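Local coordinates for aminopeptidase-like protein (Chaetomium thermophilum, PDB 5JM6) that probably acts as a zinc-dependent aminopeptidase of the M18 family and assembles into a dodecamer linked to the Cvt pathway of selective autophagy, at residues 164-167 and 168-171; 206-209 and 210-213; 290-294 and 295-299; 402-406 and 407-411. All blocks are in the same frame, centred on the assembly; numbering follows the deposited sequence.

Interaction 1 of 4, residues 164-167 and 168-171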
loop_
_atom_site.group_PDB
_atom_site.type_symbol
_atom_site.label_atom_id
_atom_site.label_comp_id
_atom_site.label_asym_id
_atom_site.label_seq_id
_atom_site.Cartn_x
_atom_site.Cartn_y
_atom_site.Cartn_z
ATOM N N ALA A 164 15.217 29.724 -2.405
ATOM C CA ALA A 164 14.318 30.696 -3.021
ATOM C C ALA A 164 13.395 30.180 -4.121
ATOM O O ALA A 164 12.230 30.579 -4.159
ATOM C CB ALA A 164 15.125 31.854 -3.569
ATOM N N LEU A 165 13.846 29.278 -4.987
ATOM C CA LEU A 165 13.048 29.085 -6.184
ATOM C C LEU A 165 11.913 28.160 -5.832
ATOM O O LEU A 165 12.000 26.942 -5.943
ATOM C CB LEU A 165 13.883 28.479 -7.317
ATOM C CG LEU A 165 15.074 29.276 -7.843
ATOM C CD1 LEU A 165 15.995 28.389 -8.665
ATOM C CD2 LEU A 165 14.576 30.439 -8.677
ATOM N N ASN A 166 10.790 28.796 -5.536
ATOM C CA ASN A 166 9.585 28.101 -5.155
ATOM C C ASN A 166 8.580 28.393 -6.239
ATOM O O ASN A 166 8.893 29.110 -7.186
ATOM C CB ASN A 166 9.086 28.528 -3.762
ATOM C CG ASN A 166 8.924 30.036 -3.614
ATOM O OD1 ASN A 166 8.490 30.728 -4.534
ATOM N ND2 ASN A 166 9.261 30.548 -2.436
ATOM N N GLU A 167 7.382 27.846 -6.106
ATOM C CA GLU A 167 6.396 27.935 -7.171
ATOM C C GLU A 167 6.089 29.370 -7.617
ATOM O O GLU A 167 5.777 29.593 -8.783
ATOM C CB GLU A 167 5.106 27.226 -6.749
ATOM C CG GLU A 167 4.540 27.662 -5.409
ATOM C CD GLU A 167 5.026 26.795 -4.262
ATOM O OE1 GLU A 167 6.250 26.762 -4.018
ATOM O OE2 GLU A 167 4.186 26.139 -3.609
ATOM N N THR A 168 6.204 30.346 -6.720
ATOM C CA THR A 168 5.843 31.715 -7.091
ATOM C C THR A 168 6.837 32.351 -8.073
ATOM O O THR A 168 6.566 33.421 -8.617
ATOM C CB THR A 168 5.712 32.632 -5.851
ATOM O OG1 THR A 168 7.000 32.863 -5.271
ATOM C CG2 THR A 168 4.790 32.005 -4.817
ATOM N N TRP A 169 7.968 31.688 -8.311
ATOM C CA TRP A 169 9.008 32.218 -9.199
ATOM C C TRP A 169 8.770 31.935 -10.685
ATOM O O TRP A 169 9.441 32.511 -11.541
ATOM C CB TRP A 169 10.379 31.666 -8.793
ATOM C CG TRP A 169 11.013 32.450 -7.693
ATOM C CD1 TRP A 169 10.654 32.450 -6.378
ATOM C CD2 TRP A 169 12.111 33.363 -7.810
ATOM N NE1 TRP A 169 11.460 33.306 -5.667
ATOM C CE2 TRP A 169 12.362 33.880 -6.524
ATOM C CE3 TRP A 169 12.905 33.797 -8.878
ATOM C CZ2 TRP A 169 13.375 34.803 -6.274
ATOM C CZ3 TRP A 169 13.910 34.715 -8.628
ATOM C CH2 TRP A 169 14.136 35.208 -7.336
ATOM N N TRP A 170 7.824 31.050 -10.989
ATOM C CA TRP A 170 7.497 30.721 -12.375
ATOM C C TRP A 170 6.774 31.870 -13.074
ATOM O O TRP A 170 5.951 32.551 -12.464
ATOM C CB TRP A 170 6.615 29.474 -12.447
ATOM C CG TRP A 170 7.230 28.195 -11.963
ATOM C CD1 TRP A 170 7.296 27.759 -10.675
ATOM C CD2 TRP A 170 7.823 27.163 -12.767
ATOM N NE1 TRP A 170 7.908 26.531 -10.620
ATOM C CE2 TRP A 170 8.243 26.143 -11.890
ATOM C CE3 TRP A 170 8.053 27.010 -14.138
ATOM C CZ2 TRP A 170 8.874 24.984 -12.339
ATOM C CZ3 TRP A 170 8.680 25.857 -14.582
ATOM C CH2 TRP A 170 9.084 24.861 -13.685
ATOM N N ASP A 171 7.069 32.057 -14.360
ATOM C CA ASP A 171 6.414 33.073 -15.187
ATOM C C ASP A 171 6.443 34.466 -14.557
ATOM O O ASP A 171 5.440 35.180 -14.559
ATOM C CB ASP A 171 4.962 32.677 -15.483
ATOM C CG ASP A 171 4.851 31.373 -16.257
ATOM O OD1 ASP A 171 3.824 30.680 -16.103
ATOM O OD2 ASP A 171 5.783 31.041 -17.020
#
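Asn-166 opens a 3-10 turn, in which Trp-169 N donates to Asn-166 O at 3.0 Å, and a weak bond from Trp-170 N to Glu-167 O follows. The first bond is nearly straight at the hydrogen (164°). The Asn-166 side chain braces the same turn. Its CG lies between the backbone N and the carbonyl carbon (chi1 53°), which folds OD1 forward over the turn. There OD1 accepts from Thr-168 OG1 at 2.7 Å. It also takes a weak bond from Thr-168 N at 3.2 Å, as in an Asx turn. The amide ND2 bonds the backbone O of the zinc ligand His-485, so the turn lies in the second shell of the metal site. Leu-165 CD2 covers one face of the Trp-169 indole, off centre toward the rim and 3.8 Å from CE3. Asn-166 OD1 meets the indole at its edge, in the ring plane. Trp-170 sets its ring edge beside the backbone of Glu-167. The turn lies in the loop from strand 153-160 to strand 174-183 of the six-stranded antiparallel sheet. Thr-168 OG1 and the Trp-169 ring both meet Ile-487, just ahead of strand 489-492 of the three-stranded sheet.

Interaction 2 of 4, residues 206-209 and 210-213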
loop_
_atom_site.group_PDB
_atom_site.type_symbol
_atom_site.label_atom_id
_atom_site.label_comp_id
_atom_site.label_asym_id
_atom_site.label_seq_id
_atom_site.Cartn_x
_atom_site.Cartn_y
_atom_site.Cartn_z
ATOM N N THR A 206 6.640 28.157 -17.351
ATOM C CA THR A 206 5.888 26.959 -17.014
ATOM C C THR A 206 5.580 26.151 -18.265
ATOM O O THR A 206 5.701 26.643 -19.386
ATOM C CB THR A 206 4.572 27.287 -16.291
ATOM O OG1 THR A 206 3.801 28.193 -17.083
ATOM C CG2 THR A 206 4.847 27.923 -14.954
ATOM N N LEU A 207 5.213 24.894 -18.060
ATOM C CA LEU A 207 4.718 24.049 -19.134
ATOM C C LEU A 207 3.196 24.138 -19.182
ATOM O O LEU A 207 2.552 24.293 -18.147
ATOM C CB LEU A 207 5.167 22.602 -18.928
ATOM C CG LEU A 207 4.779 21.582 -19.996
ATOM C CD1 LEU A 207 5.472 21.907 -21.304
ATOM C CD2 LEU A 207 5.135 20.183 -19.531
ATOM N N ALA A 208 2.624 24.081 -20.380
ATOM C CA ALA A 208 1.172 24.064 -20.520
ATOM C C ALA A 208 0.595 22.858 -19.783
ATOM O O ALA A 208 1.237 21.811 -19.710
ATOM C CB ALA A 208 0.778 24.038 -21.989
ATOM N N PRO A 209 -0.615 23.001 -19.220
ATOM C CA PRO A 209 -1.214 21.879 -18.485
ATOM C C PRO A 209 -1.577 20.711 -19.401
ATOM O O PRO A 209 -1.703 19.580 -18.933
ATOM C CB PRO A 209 -2.477 22.494 -17.863
ATOM C CG PRO A 209 -2.293 23.980 -17.965
ATOM C CD PRO A 209 -1.471 24.197 -19.190
ATOM N N HIS A 210 -1.715 20.993 -20.694
ATOM C CA HIS A 210 -2.190 20.022 -21.677
ATOM C C HIS A 210 -1.353 18.737 -21.744
ATOM O O HIS A 210 -1.833 17.706 -22.214
ATOM C CB HIS A 210 -2.223 20.659 -23.072
ATOM C CG HIS A 210 -2.988 21.946 -23.147
ATOM N ND1 HIS A 210 -2.612 23.082 -22.461
ATOM C CD2 HIS A 210 -4.096 22.284 -23.851
ATOM C CE1 HIS A 210 -3.463 24.058 -22.727
ATOM N NE2 HIS A 210 -4.372 23.600 -23.568
ATOM N N PHE A 211 -0.110 18.802 -21.272
ATOM C CA PHE A 211 0.839 17.699 -21.430
ATOM C C PHE A 211 0.758 16.631 -20.340
ATOM O O PHE A 211 1.566 15.705 -20.315
ATOM C CB PHE A 211 2.267 18.242 -21.496
ATOM C CG PHE A 211 2.536 19.083 -22.706
ATOM C CD1 PHE A 211 2.814 18.493 -23.927
ATOM C CD2 PHE A 211 2.511 20.464 -22.623
ATOM C CE1 PHE A 211 3.060 19.267 -25.045
ATOM C CE2 PHE A 211 2.758 21.243 -23.735
ATOM C CZ PHE A 211 3.033 20.644 -24.949
ATOM N N GLY A 212 -0.191 16.778 -19.423
ATOM C CA GLY A 212 -0.462 15.747 -18.437
ATOM C C GLY A 212 0.329 15.877 -17.150
ATOM O O GLY A 212 -0.113 15.414 -16.099
ATOM N N ILE A 213 1.486 16.528 -17.223
ATOM C CA ILE A 213 2.225 16.900 -16.024
ATOM C C ILE A 213 1.512 18.110 -15.427
ATOM O O ILE A 213 0.459 18.516 -15.919
ATOM C CB ILE A 213 3.706 17.243 -16.331
ATOM C CG1 ILE A 213 4.228 16.413 -17.505
ATOM C CG2 ILE A 213 4.590 17.037 -15.103
ATOM C CD1 ILE A 213 5.601 16.843 -17.997
#
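Leu-207 and Phe-211 form the close-packed part of this 3-10 turn, in the loop between strands 190-196 and 228-231. Leu-207 CD1 lies 3.5 Å from Phe-211 CD2, and the two side chains cross at about a right angle. The leucine CG points away from its own backbone N (chi1 -178°), which carries both methyls across to the second half of the turn. The second methyl, CD2, meets Ile-213 CD1 at 3.7 Å. Ala-208 adds its CB, 3.8 Å from Phe-211 CE2, while Ala-208 O sits at the edge of the phenyl ring, in its plane. An alanine in place of Leu-207 would remove both methyls and would probably leave Phe-211 and Ile-213 without the group that joins them, with the phenyl freer to turn. One bond closes the backbone: Gly-212 N donates to Pro-209 O at 3.2 Å. Gly-212 has a positive phi (90°) that favours glycine. The outer side is looser and more exposed. There the His-210 ring runs beside the Pro-209 ring in the same direction, and its ND1 only grazes Ala-208 CB and Pro-209 CD, each at 3.6 Å. That ring instead meets His-394 and His-485 of a second subunit, and Phe-211 also meets that His-394. A zinc ion lies about 5 Å from the His-210 side chain. The chemistry is thus split: apolar groups and a single backbone bond set the shape of the turn, and the imidazole is presented to what is probably the metal site of the neighbouring subunit.

Interaction 3 of 4, residues 290-294 and 295-299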
loop_
_atom_site.group_PDB
_atom_site.type_symbol
_atom_site.label_atom_id
_atom_site.label_comp_id
_atom_site.label_asym_id
_atom_site.label_seq_id
_atom_site.Cartn_x
_atom_site.Cartn_y
_atom_site.Cartn_z
ATOM N N ALA A 290 7.412 47.795 -6.834
ATOM C CA ALA A 290 6.556 47.814 -5.662
ATOM C C ALA A 290 5.408 48.777 -5.921
ATOM O O ALA A 290 5.568 49.768 -6.634
ATOM C CB ALA A 290 7.338 48.225 -4.432
ATOM N N THR A 291 4.251 48.489 -5.341
ATOM C CA THR A 291 3.070 49.300 -5.584
ATOM C C THR A 291 2.128 49.281 -4.396
ATOM O O THR A 291 2.264 48.460 -3.490
ATOM C CB THR A 291 2.297 48.819 -6.825
ATOM O OG1 THR A 291 1.185 49.690 -7.062
ATOM C CG2 THR A 291 1.787 47.403 -6.612
ATOM N N VAL A 292 1.176 50.204 -4.401
ATOM C CA VAL A 292 0.080 50.150 -3.453
ATOM C C VAL A 292 -1.120 49.548 -4.167
ATOM O O VAL A 292 -1.264 49.685 -5.383
ATOM C CB VAL A 292 -0.270 51.530 -2.873
ATOM C CG1 VAL A 292 0.877 52.047 -2.021
ATOM C CG2 VAL A 292 -0.604 52.508 -3.985
ATOM N N GLY A 293 -1.950 48.833 -3.418
ATOM C CA GLY A 293 -3.045 48.095 -4.014
ATOM C C GLY A 293 -4.234 47.906 -3.098
ATOM O O GLY A 293 -4.209 48.292 -1.929
ATOM N N GLY A 294 -5.278 47.292 -3.639
ATOM C CA GLY A 294 -6.532 47.153 -2.928
ATOM C C GLY A 294 -7.473 48.268 -3.333
ATOM O O GLY A 294 -7.047 49.265 -3.918
ATOM N N LEU A 295 -8.752 48.100 -3.021
ATOM C CA LEU A 295 -9.762 49.079 -3.400
ATOM C C LEU A 295 -9.453 50.462 -2.833
ATOM O O LEU A 295 -9.700 51.477 -3.482
ATOM C CB LEU A 295 -11.145 48.614 -2.939
ATOM C CG LEU A 295 -11.692 47.376 -3.653
ATOM C CD1 LEU A 295 -12.891 46.817 -2.910
ATOM C CD2 LEU A 295 -12.060 47.707 -5.091
ATOM N N ASP A 296 -8.964 50.494 -1.599
ATOM C CA ASP A 296 -8.598 51.744 -0.940
ATOM C C ASP A 296 -7.090 52.036 -0.904
ATOM O O ASP A 296 -6.659 52.962 -0.216
ATOM C CB ASP A 296 -9.176 51.766 0.469
ATOM C CG ASP A 296 -9.637 53.146 0.884
ATOM O OD1 ASP A 296 -9.860 53.994 -0.008
ATOM O OD2 ASP A 296 -9.791 53.378 2.099
ATOM N N LYS A 297 -6.299 51.207 -1.584
ATOM C CA LYS A 297 -4.836 51.316 -1.579
ATOM C C LYS A 297 -4.289 51.177 -0.158
ATOM O O LYS A 297 -3.423 51.940 0.274
ATOM C CB LYS A 297 -4.380 52.630 -2.226
ATOM C CG LYS A 297 -4.661 52.672 -3.722
ATOM C CD LYS A 297 -4.474 54.052 -4.322
ATOM C CE LYS A 297 -4.943 54.068 -5.769
ATOM N NZ LYS A 297 -4.578 55.331 -6.462
ATOM N N GLU A 298 -4.820 50.186 0.556
ATOM C CA GLU A 298 -4.369 49.842 1.901
ATOM C C GLU A 298 -3.185 48.883 1.879
ATOM O O GLU A 298 -2.507 48.702 2.887
ATOM C CB GLU A 298 -5.499 49.196 2.709
ATOM C CG GLU A 298 -6.857 49.853 2.572
ATOM C CD GLU A 298 -7.854 48.975 1.835
ATOM O OE1 GLU A 298 -7.490 48.410 0.782
ATOM O OE2 GLU A 298 -9.001 48.847 2.314
ATOM N N PHE A 299 -2.946 48.268 0.726
ATOM C CA PHE A 299 -1.948 47.212 0.593
ATOM C C PHE A 299 -0.691 47.724 -0.082
ATOM O O PHE A 299 -0.744 48.665 -0.868
ATOM C CB PHE A 299 -2.492 46.035 -0.221
ATOM C CG PHE A 299 -3.625 45.307 0.430
ATOM C CD1 PHE A 299 -3.523 44.853 1.733
ATOM C CD2 PHE A 299 -4.795 45.069 -0.269
ATOM C CE1 PHE A 299 -4.568 44.179 2.325
ATOM C CE2 PHE A 299 -5.841 44.398 0.319
ATOM C CZ PHE A 299 -5.728 43.959 1.620
#
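Gly-293 N donates to Phe-299 O at 2.8 Å, and Phe-299 N returns a bond to Gly-293 O at 2.9 Å. The pair is antiparallel and hydrogen-bonded. Gly-293 O also receives a CA-H...O contact from Lys-297 CA at 3.1 Å. Farther out, Gly-294 O accepts from Lys-297 N at 3.1 Å. The same oxygen takes a bond from Trp-199 NE1 of a second subunit. At its phi and psi (96°, 164°) a side chain on Gly-294 would jam against the carbonyl O of Gly-293, which calls for glycine. Phe-299 CD2 comes to 3.8 Å from Gly-294 CA. The Phe-299 CB rests against Gly-293 O. Across the turn Val-292 CG2 touches Lys-297 CG at 4.1 Å, the two side chains meeting at a slant. The lysine chain is extended beyond CG, and its ammonium end makes a cation-pi contact with Trp-199 of the second subunit. The Glu-298 carboxylate bends back toward Gly-294, and its OE2 accepts from Ile-231 N of that subunit. Glu-298 and Phe-299 together face Gly-293. This is a beta hairpin between strands 291-293 and 299-302, turned by a type I turn from Gly-294 to Lys-297 and carrying a classic beta bulge.

Interaction 4 of 4, residues 402-406 and 407-411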
loop_
_atom_site.group_PDB
_atom_site.type_symbol
_atom_site.label_atom_id
_atom_site.label_comp_id
_atom_site.label_asym_id
_atom_site.label_seq_id
_atom_site.Cartn_x
_atom_site.Cartn_y
_atom_site.Cartn_z
ATOM N N GLN A 402 -6.758 27.743 9.817
ATOM C CA GLN A 402 -6.139 26.689 10.599
ATOM C C GLN A 402 -4.801 27.145 11.179
ATOM O O GLN A 402 -4.394 26.687 12.247
ATOM C CB GLN A 402 -5.944 25.440 9.732
ATOM C CG GLN A 402 -5.192 25.688 8.425
ATOM C CD GLN A 402 -6.117 25.936 7.244
ATOM O OE1 GLN A 402 -7.093 26.678 7.348
ATOM N NE2 GLN A 402 -5.812 25.307 6.114
ATOM N N THR A 403 -4.126 28.049 10.476
ATOM C CA THR A 403 -2.794 28.491 10.880
ATOM C C THR A 403 -2.822 29.771 11.716
ATOM O O THR A 403 -1.780 30.225 12.191
ATOM C CB THR A 403 -1.887 28.723 9.654
ATOM O OG1 THR A 403 -2.174 30.001 9.073
ATOM C CG2 THR A 403 -2.102 27.633 8.615
ATOM N N ASN A 404 -4.008 30.344 11.902
ATOM C CA ASN A 404 -4.145 31.558 12.700
ATOM C C ASN A 404 -4.475 31.225 14.144
ATOM O O ASN A 404 -5.575 30.764 14.448
ATOM C CB ASN A 404 -5.232 32.474 12.130
ATOM C CG ASN A 404 -4.940 32.924 10.714
ATOM O OD1 ASN A 404 -3.789 32.962 10.286
ATOM N ND2 ASN A 404 -5.989 33.274 9.979
ATOM N N LEU A 405 -3.527 31.473 15.036
ATOM C CA LEU A 405 -3.743 31.230 16.452
ATOM C C LEU A 405 -4.447 32.437 17.059
ATOM O O LEU A 405 -3.876 33.525 17.106
ATOM C CB LEU A 405 -2.415 30.953 17.152
ATOM C CG LEU A 405 -2.470 30.687 18.653
ATOM C CD1 LEU A 405 -3.338 29.475 18.940
ATOM C CD2 LEU A 405 -1.066 30.483 19.189
ATOM N N PRO A 406 -5.699 32.254 17.513
ATOM C CA PRO A 406 -6.523 33.392 17.945
ATOM C C PRO A 406 -5.913 34.198 19.091
ATOM O O PRO A 406 -5.349 33.636 20.032
ATOM C CB PRO A 406 -7.840 32.734 18.380
ATOM C CG PRO A 406 -7.519 31.296 18.587
ATOM C CD PRO A 406 -6.422 30.976 17.623
ATOM N N GLY A 407 -6.021 35.519 18.977
ATOM C CA GLY A 407 -5.460 36.450 19.939
ATOM C C GLY A 407 -3.988 36.722 19.687
ATOM O O GLY A 407 -3.407 37.641 20.258
ATOM N N HIS A 408 -3.362 35.824 18.939
ATOM C CA HIS A 408 -1.966 35.925 18.519
ATOM C C HIS A 408 -1.701 36.104 17.009
ATOM O O HIS A 408 -0.627 35.743 16.531
ATOM C CB HIS A 408 -1.215 34.748 19.119
ATOM C CG HIS A 408 -1.424 34.638 20.599
ATOM N ND1 HIS A 408 -2.569 34.098 21.144
ATOM C CD2 HIS A 408 -0.675 35.063 21.645
ATOM C CE1 HIS A 408 -2.500 34.159 22.462
ATOM N NE2 HIS A 408 -1.361 34.739 22.792
ATOM N N SER A 409 -2.707 36.517 16.243
ATOM C CA SER A 409 -2.575 36.629 14.785
ATOM C C SER A 409 -2.791 38.065 14.295
ATOM O O SER A 409 -3.928 38.498 14.110
ATOM C CB SER A 409 -3.556 35.687 14.087
ATOM O OG SER A 409 -3.285 34.336 14.420
ATOM N N PRO A 410 -1.690 38.813 14.109
ATOM C CA PRO A 410 -1.717 40.267 13.904
ATOM C C PRO A 410 -2.362 40.728 12.600
ATOM O O PRO A 410 -2.347 40.020 11.592
ATOM C CB PRO A 410 -0.228 40.652 13.911
ATOM C CG PRO A 410 0.499 39.449 14.437
ATOM C CD PRO A 410 -0.322 38.282 14.014
ATOM N N ARG A 411 -2.915 41.929 12.633
ATOM C CA ARG A 411 -3.582 42.542 11.496
ATOM C C ARG A 411 -2.692 43.511 10.743
ATOM O O ARG A 411 -1.640 43.902 11.224
ATOM C CB ARG A 411 -4.817 43.290 11.979
ATOM C CG ARG A 411 -5.657 42.510 12.962
ATOM C CD ARG A 411 -6.619 41.580 12.255
ATOM N NE ARG A 411 -7.990 42.057 12.335
ATOM C CZ ARG A 411 -8.924 41.489 13.084
ATOM N NH1 ARG A 411 -8.631 40.421 13.801
ATOM N NH2 ARG A 411 -10.151 41.978 13.107
#
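Two donors meet on the carbonyl of Leu-405. His-408 N bonds Leu-405 O at 3.0 Å, and Ser-409 OG bonds it at 2.9 Å from the opposite face of the carbonyl plane. A third hydrogen bond uses the imidazole: His-408 ND1 donates to Pro-406 O at 3.0 Å, the oxygen lying 17° out of the ring plane. The histidine CG sits beside its own backbone N (chi1 -52°), which lets the ring fold back over the turn. On its other side NE2 bonds Thr-144 N of a third subunit. An alanine at His-408 would probably leave Pro-406 O and that neighbouring amide without their mates. The van der Waals contacts are lighter. Leu-405 CG approaches His-408 ND1 obliquely at 4.2 Å. Asn-404 CB lies 3.5 Å from Ser-409 OG, while the asparagine ND2 bonds His-397 O. In the backbone, Pro-406 and Gly-407 take the two central places, and Gly-407 has a positive phi (83°) that favours glycine. The result is a type II beta turn from Leu-405 to His-408, braced by a serine hydroxyl and an imidazole, in the loop between strands 386-394 and 417-419.

Interactions 1 and 2 touch: Asp-171 OD1 and Thr-206 OG1 lie 2.7 Å apart, a probable hydrogen bond, and the Trp-170 ring packs on Thr-206. Interaction 1 is near the chain's own metal site: the side chain of Asn-166 is about 5 Å from that of the zinc ligand His-485, and that of Ala-164 about 10 Å from a bound zinc ion. Interaction 2 lies against a neighbouring subunit, with the His-210 side chain about 5 Å from a bound zinc ion. Interactions 2 and 4 have centres about 37 Å apart, yet Phe-211 packs on Thr-403 of another subunit. Interactions 3 and 4 come within about 9 Å (nearest atoms). All four contacts meet a neighbouring subunit, in keeping with the dodecamer.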